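PDB 1YGP: yeast glycogen phosphorylase from Saccharomyces cerevisiae, which belongs to the carbohydrate phosphorylase family of the GT-B clan and carries a bound pyridoxal-5'-phosphate. Local coordinates for residues D113-N118 / R519-Q524; V730-L735 / K848-L853. All coordinates share one frame. Residues are numbered along the deposited sequence.

Overall arrangement
Both contacts lie near the pyridoxal-5'-phosphate, and they meet each other through helix 518-524. Contact 1 (113-118 with 519-524) holds Trp521, which lines the pyridoxal-5'-phosphate pocket; the side chain of Arg520 comes within about 7 Å of the ligand. Contact 2 (730-735 with 848-853) packs the turn between helix 724-730 and strand 735-739 of the six-stranded parallel sheet onto helix 842-856; its Asn732 side chain is about 10 Å from the ligand. The centres of the contacts are 20 Å apart, yet their edges touch: Trp521 O lies 2.9 Å from Asn732 ND2, a probable hydrogen bond, and Leu522 CD1 packs 3.8 Å from Met731 O.

Contact 1. Residues D113-N118 / R519-Q524; sequences DNALIN and RRWLKQ
Two short helices cross here at a wide angle. The axes of 113-117 and 519-524 approach to 10.9 Å with a signed crossing angle of 77°, and Asn114 and Arg520 have the nearest CA pair, 6.8 Å apart. Residues 113-117 are helical; Asn118 (phi/psi -88/64) is the first to leave helical angles, and its side chain (chi1 m) returns a weak hydrogen bond from ND2 to Asn114 O, 2.9 Å. Helix 519-524 contains a pi-type turn, in which Gln524 N donates to Arg519 O at 2.7 Å.

Long side chains bridge this steep helix-helix crossing. Gln524, chi1 and chi2 both t, reaches the face of Asn114 and Ile117, its CG 3.7 Å from Asp113 OD2. Ile117 (m, t) points toward the other helix and makes the aliphatic part, its CG2 4.0 Å from CD of Lys523, a side chain t through chi3, and 4.5 Å from Arg519 CG. The remaining approaches are van der Waals contacts of polar side chains: Arg519 (m, p, p) sets CG 3.9 Å from Asn118 OD1, and Arg520 (t, t, m) brings NH2 to 3.8 Å from Asn114 CB. In all 364 Å² is buried. Charged groups have salt-bridge partners elsewhere: Asp113 with Arg135, Arg519 with Asp175 and Asp862, Arg520 with Glu702, Lys523 with Glu542.

The contact joins the helices that follow strands 98-102 and 509-511 of one nine-stranded sheet. Helix 135-145 packs against Leu116 and Ile117; helices 165-179 and 698-704 touch Trp521, a residue of the pyridoxal-5'-phosphate pocket.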
loop_
_atom_site.group_PDB
_atom_site.type_symbol
_atom_site.label_atom_id
_atom_site.label_comp_id
_atom_site.label_asym_id
_atom_site.label_seq_id
_atom_site.Cartn_x
_atom_site.Cartn_y
_atom_site.Cartn_z
ATOM N N ASP A 113 -17.181 14.608 2.964
ATOM C CA ASP A 113 -18.343 15.475 3.114
ATOM C C ASP A 113 -18.576 16.387 1.923
ATOM O O ASP A 113 -19.709 16.672 1.522
ATOM C CB ASP A 113 -18.179 16.290 4.344
ATOM C CG ASP A 113 -19.459 16.863 4.891
ATOM O OD1 ASP A 113 -20.536 16.350 4.602
ATOM O OD2 ASP A 113 -19.350 17.827 5.644
ATOM N N ASN A 114 -17.450 16.787 1.330
ATOM C CA ASN A 114 -17.473 17.551 0.128
ATOM C C ASN A 114 -18.216 16.759 -0.932
ATOM O O ASN A 114 -19.036 17.360 -1.632
ATOM C CB ASN A 114 -16.053 17.838 -0.287
ATOM C CG ASN A 114 -16.008 18.840 -1.429
ATOM O OD1 ASN A 114 -15.705 18.459 -2.551
ATOM N ND2 ASN A 114 -16.341 20.125 -1.263
ATOM N N ALA A 115 -18.031 15.440 -1.036
ATOM C CA ALA A 115 -18.772 14.632 -2.001
ATOM C C ALA A 115 -20.240 14.585 -1.652
ATOM O O ALA A 115 -21.092 14.605 -2.536
ATOM C CB ALA A 115 -18.324 13.191 -2.050
ATOM N N LEU A 116 -20.580 14.568 -0.370
ATOM C CA LEU A 116 -21.976 14.549 0.030
ATOM C C LEU A 116 -22.729 15.825 -0.348
ATOM O O LEU A 116 -23.926 15.783 -0.695
ATOM C CB LEU A 116 -21.995 14.291 1.532
ATOM C CG LEU A 116 -22.434 12.919 2.020
ATOM C CD1 LEU A 116 -21.672 11.831 1.292
ATOM C CD2 LEU A 116 -22.207 12.828 3.520
ATOM N N ILE A 117 -22.046 16.968 -0.250
ATOM C CA ILE A 117 -22.599 18.271 -0.606
ATOM C C ILE A 117 -22.605 18.392 -2.115
ATOM O O ILE A 117 -23.640 18.755 -2.657
ATOM C CB ILE A 117 -21.751 19.415 0.028
ATOM C CG1 ILE A 117 -22.136 19.496 1.488
ATOM C CG2 ILE A 117 -21.967 20.767 -0.643
ATOM C CD1 ILE A 117 -21.021 20.160 2.282
ATOM N N ASN A 118 -21.551 18.082 -2.861
ATOM C CA ASN A 118 -21.588 18.249 -4.293
ATOM C C ASN A 118 -22.154 16.977 -4.875
ATOM O O ASN A 118 -21.467 16.253 -5.612
ATOM C CB ASN A 118 -20.213 18.463 -4.832
ATOM C CG ASN A 118 -19.590 19.702 -4.291
ATOM O OD1 ASN A 118 -20.041 20.819 -4.533
ATOM N ND2 ASN A 118 -18.547 19.505 -3.506
ATOM N N ARG A 519 -18.378 26.387 -1.335
ATOM C CA ARG A 519 -18.935 25.163 -0.799
ATOM C C ARG A 519 -18.103 24.606 0.336
ATOM O O ARG A 519 -18.690 24.129 1.305
ATOM C CB ARG A 519 -19.068 24.095 -1.862
ATOM C CG ARG A 519 -20.259 24.272 -2.793
ATOM C CD ARG A 519 -20.105 25.401 -3.814
ATOM N NE ARG A 519 -19.117 25.132 -4.843
ATOM C CZ ARG A 519 -18.764 26.098 -5.702
ATOM N NH1 ARG A 519 -19.293 27.320 -5.637
ATOM N NH2 ARG A 519 -17.858 25.852 -6.652
ATOM N N ARG A 520 -16.768 24.648 0.341
ATOM C CA ARG A 520 -16.049 24.106 1.480
ATOM C C ARG A 520 -15.966 25.170 2.551
ATOM O O ARG A 520 -16.338 24.925 3.698
ATOM C CB ARG A 520 -14.643 23.676 1.121
ATOM C CG ARG A 520 -14.001 22.901 2.268
ATOM C CD ARG A 520 -12.561 22.483 1.986
ATOM N NE ARG A 520 -12.534 21.401 1.014
ATOM C CZ ARG A 520 -12.631 20.120 1.369
ATOM N NH1 ARG A 520 -12.756 19.750 2.642
ATOM N NH2 ARG A 520 -12.595 19.186 0.430
ATOM N N TRP A 521 -15.599 26.389 2.189
ATOM C CA TRP A 521 -15.379 27.373 3.215
ATOM C C TRP A 521 -16.626 28.009 3.826
ATOM O O TRP A 521 -16.506 28.497 4.955
ATOM C CB TRP A 521 -14.369 28.357 2.593
ATOM C CG TRP A 521 -13.060 27.578 2.393
ATOM C CD1 TRP A 521 -12.534 27.357 1.139
ATOM C CD2 TRP A 521 -12.321 26.952 3.378
ATOM N NE1 TRP A 521 -11.483 26.589 1.321
ATOM C CE2 TRP A 521 -11.320 26.323 2.625
ATOM C CE3 TRP A 521 -12.342 26.806 4.770
ATOM C CZ2 TRP A 521 -10.341 25.545 3.248
ATOM C CZ3 TRP A 521 -11.366 26.029 5.391
ATOM C CH2 TRP A 521 -10.377 25.401 4.636
ATOM N N LEU A 522 -17.827 27.969 3.208
ATOM C CA LEU A 522 -19.050 28.447 3.856
ATOM C C LEU A 522 -20.021 27.303 4.138
ATOM O O LEU A 522 -20.452 27.092 5.274
ATOM C CB LEU A 522 -19.760 29.491 2.989
ATOM C CG LEU A 522 -21.133 30.075 3.373
ATOM C CD1 LEU A 522 -21.074 30.715 4.726
ATOM C CD2 LEU A 522 -21.525 31.169 2.408
ATOM N N LYS A 523 -20.372 26.493 3.148
ATOM C CA LYS A 523 -21.386 25.474 3.393
ATOM C C LYS A 523 -20.838 24.282 4.148
ATOM O O LYS A 523 -21.528 23.754 5.018
ATOM C CB LYS A 523 -22.011 25.006 2.071
ATOM C CG LYS A 523 -23.186 24.111 2.353
ATOM C CD LYS A 523 -23.887 23.762 1.082
ATOM C CE LYS A 523 -25.020 22.776 1.384
ATOM N NZ LYS A 523 -25.918 23.218 2.443
ATOM N N GLN A 524 -19.623 23.826 3.868
ATOM C CA GLN A 524 -19.080 22.714 4.610
ATOM C C GLN A 524 -18.677 23.183 5.996
ATOM O O GLN A 524 -19.195 22.670 6.988
ATOM C CB GLN A 524 -17.884 22.158 3.898
ATOM C CG GLN A 524 -17.454 20.823 4.476
ATOM C CD GLN A 524 -16.767 19.987 3.424
ATOM O OE1 GLN A 524 -15.785 19.306 3.658
ATOM N NE2 GLN A 524 -17.255 19.953 2.193
#

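Contact 2. Residues V730-L735 / K848-L853; sequences VMNGGL and KSVLSL
A glycine with positive phi, Gly733 (74/20), sits against a helix with its CA only 4.2 Å from the CA of Ser849. It is the C-prime residue of a Schellman motif ending helix 724-730: Gly734 N pairs with Phe729 O, and Gly733 N with Val730 O at 2.8 Å, the latter closing a type I turn over Val730-Gly733. Positive phi favours glycine, and an ideal CB would clash at 2.4 Å from Ser849 OG. The chain then extends through Gly734 (-87/151) and Leu735 (-101/155) into strand 735-739.

Segment 848-853 is regular helix. Ser849, chi1 t, donates from OG to Gly733 O at 2.7 Å. One turn on, Leu853 (chi1 -109°, between wells; chi2 m) sets CD2 under the turn, 3.0 Å from Gly733 N, 3.3 Å from Met731 O and 3.6 Å from Val730 O; the Met731 and Leu853 CA atoms are 5.2 Å apart. Ser852, chi1 m, points toward the turn, its CB 4.1 Å from Val730 CG1, while its OG donates to Lys848 O at 3.0 Å. Leu735 (m, t) reaches back, placing CD2 3.7 Å from Lys848 CB and 4.1 Å from Ser852 OG. The interface buries 369 Å².

Helix 842-856 thereby covers the helix-to-strand connection beside the parallel sheet. Trp567 also bonds to Ser849 OG, while Lys571 binds Asn732 O. The result is a buried joint in which a serine hydroxyl satisfies a turn carbonyl, while Leu853 under the turn and Leu735 against Lys848 pack apart from that bond, the CD2 of each 5.4 Å from Ser849 OG.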
loop_
_atom_site.group_PDB
_atom_site.type_symbol
_atom_site.label_atom_id
_atom_site.label_comp_id
_atom_site.label_asym_id
_atom_site.label_seq_id
_atom_site.Cartn_x
_atom_site.Cartn_y
_atom_site.Cartn_z
ATOM N N VAL A 730 -13.285 36.286 6.341
ATOM C CA VAL A 730 -14.303 37.262 6.000
ATOM C C VAL A 730 -15.607 36.564 5.648
ATOM O O VAL A 730 -16.623 36.892 6.278
ATOM C CB VAL A 730 -13.784 38.137 4.847
ATOM C CG1 VAL A 730 -14.877 39.017 4.274
ATOM C CG2 VAL A 730 -12.697 39.046 5.406
ATOM N N MET A 731 -15.608 35.530 4.783
ATOM C CA MET A 731 -16.816 34.763 4.401
ATOM C C MET A 731 -17.622 34.157 5.562
ATOM O O MET A 731 -18.742 33.663 5.423
ATOM C CB MET A 731 -16.385 33.639 3.447
ATOM C CG MET A 731 -17.467 32.816 2.734
ATOM S SD MET A 731 -16.763 31.937 1.311
ATOM C CE MET A 731 -16.480 33.313 0.228
ATOM N N ASN A 732 -17.023 34.189 6.745
ATOM C CA ASN A 732 -17.626 33.615 7.907
ATOM C C ASN A 732 -17.890 34.656 8.986
ATOM O O ASN A 732 -18.112 34.302 10.147
ATOM C CB ASN A 732 -16.691 32.482 8.376
ATOM C CG ASN A 732 -16.864 31.178 7.588
ATOM O OD1 ASN A 732 -17.758 30.376 7.857
ATOM N ND2 ASN A 732 -16.035 30.863 6.610
ATOM N N GLY A 733 -17.885 35.952 8.637
ATOM C CA GLY A 733 -18.191 37.033 9.576
ATOM C C GLY A 733 -17.103 37.339 10.601
ATOM O O GLY A 733 -17.367 37.968 11.639
ATOM N N GLY A 734 -15.861 36.948 10.352
ATOM C CA GLY A 734 -14.793 37.227 11.290
ATOM C C GLY A 734 -14.240 38.589 10.960
ATOM O O GLY A 734 -14.328 39.008 9.789
ATOM N N LEU A 735 -13.704 39.337 11.925
ATOM C CA LEU A 735 -13.126 40.625 11.577
ATOM C C LEU A 735 -11.604 40.516 11.491
ATOM O O LEU A 735 -11.020 39.614 12.086
ATOM C CB LEU A 735 -13.589 41.648 12.612
ATOM C CG LEU A 735 -15.112 41.932 12.785
ATOM C CD1 LEU A 735 -15.248 43.287 13.453
ATOM C CD2 LEU A 735 -15.868 42.055 11.465
ATOM N N LYS A 848 -20.642 44.839 11.505
ATOM C CA LYS A 848 -19.421 44.655 10.719
ATOM C C LYS A 848 -19.320 43.248 10.134
ATOM O O LYS A 848 -18.978 43.053 8.967
ATOM C CB LYS A 848 -18.198 44.896 11.568
ATOM C CG LYS A 848 -18.112 46.348 12.003
ATOM C CD LYS A 848 -16.873 46.591 12.843
ATOM C CE LYS A 848 -16.737 48.086 12.966
ATOM N NZ LYS A 848 -15.445 48.388 13.537
ATOM N N SER A 849 -19.696 42.256 10.938
ATOM C CA SER A 849 -19.731 40.866 10.528
ATOM C C SER A 849 -20.743 40.609 9.399
ATOM O O SER A 849 -20.375 39.998 8.381
ATOM C CB SER A 849 -20.040 40.060 11.782
ATOM O OG SER A 849 -20.023 38.664 11.544
ATOM N N VAL A 850 -22.002 41.088 9.497
ATOM C CA VAL A 850 -23.033 40.868 8.468
ATOM C C VAL A 850 -22.609 41.544 7.185
ATOM O O VAL A 850 -22.679 40.965 6.102
ATOM C CB VAL A 850 -24.412 41.430 8.891
ATOM C CG1 VAL A 850 -25.417 41.224 7.783
ATOM C CG2 VAL A 850 -24.963 40.659 10.094
ATOM N N LEU A 851 -22.118 42.771 7.278
ATOM C CA LEU A 851 -21.647 43.450 6.098
ATOM C C LEU A 851 -20.458 42.721 5.497
ATOM O O LEU A 851 -20.426 42.638 4.260
ATOM C CB LEU A 851 -21.310 44.881 6.475
ATOM C CG LEU A 851 -22.559 45.714 6.761
ATOM C CD1 LEU A 851 -22.115 47.043 7.309
ATOM C CD2 LEU A 851 -23.432 45.840 5.513
ATOM N N SER A 852 -19.520 42.157 6.272
ATOM C CA SER A 852 -18.425 41.365 5.723
ATOM C C SER A 852 -18.954 40.287 4.784
ATOM O O SER A 852 -18.645 40.286 3.587
ATOM C CB SER A 852 -17.639 40.718 6.853
ATOM O OG SER A 852 -16.798 41.661 7.478
ATOM N N LEU A 853 -19.845 39.444 5.314
ATOM C CA LEU A 853 -20.535 38.400 4.569
ATOM C C LEU A 853 -21.175 38.864 3.283
ATOM O O LEU A 853 -20.998 38.297 2.209
ATOM C CB LEU A 853 -21.637 37.818 5.392
ATOM C CG LEU A 853 -21.453 36.455 5.901
ATOM C CD1 LEU A 853 -21.628 35.454 4.745
ATOM C CD2 LEU A 853 -20.138 36.440 6.653
#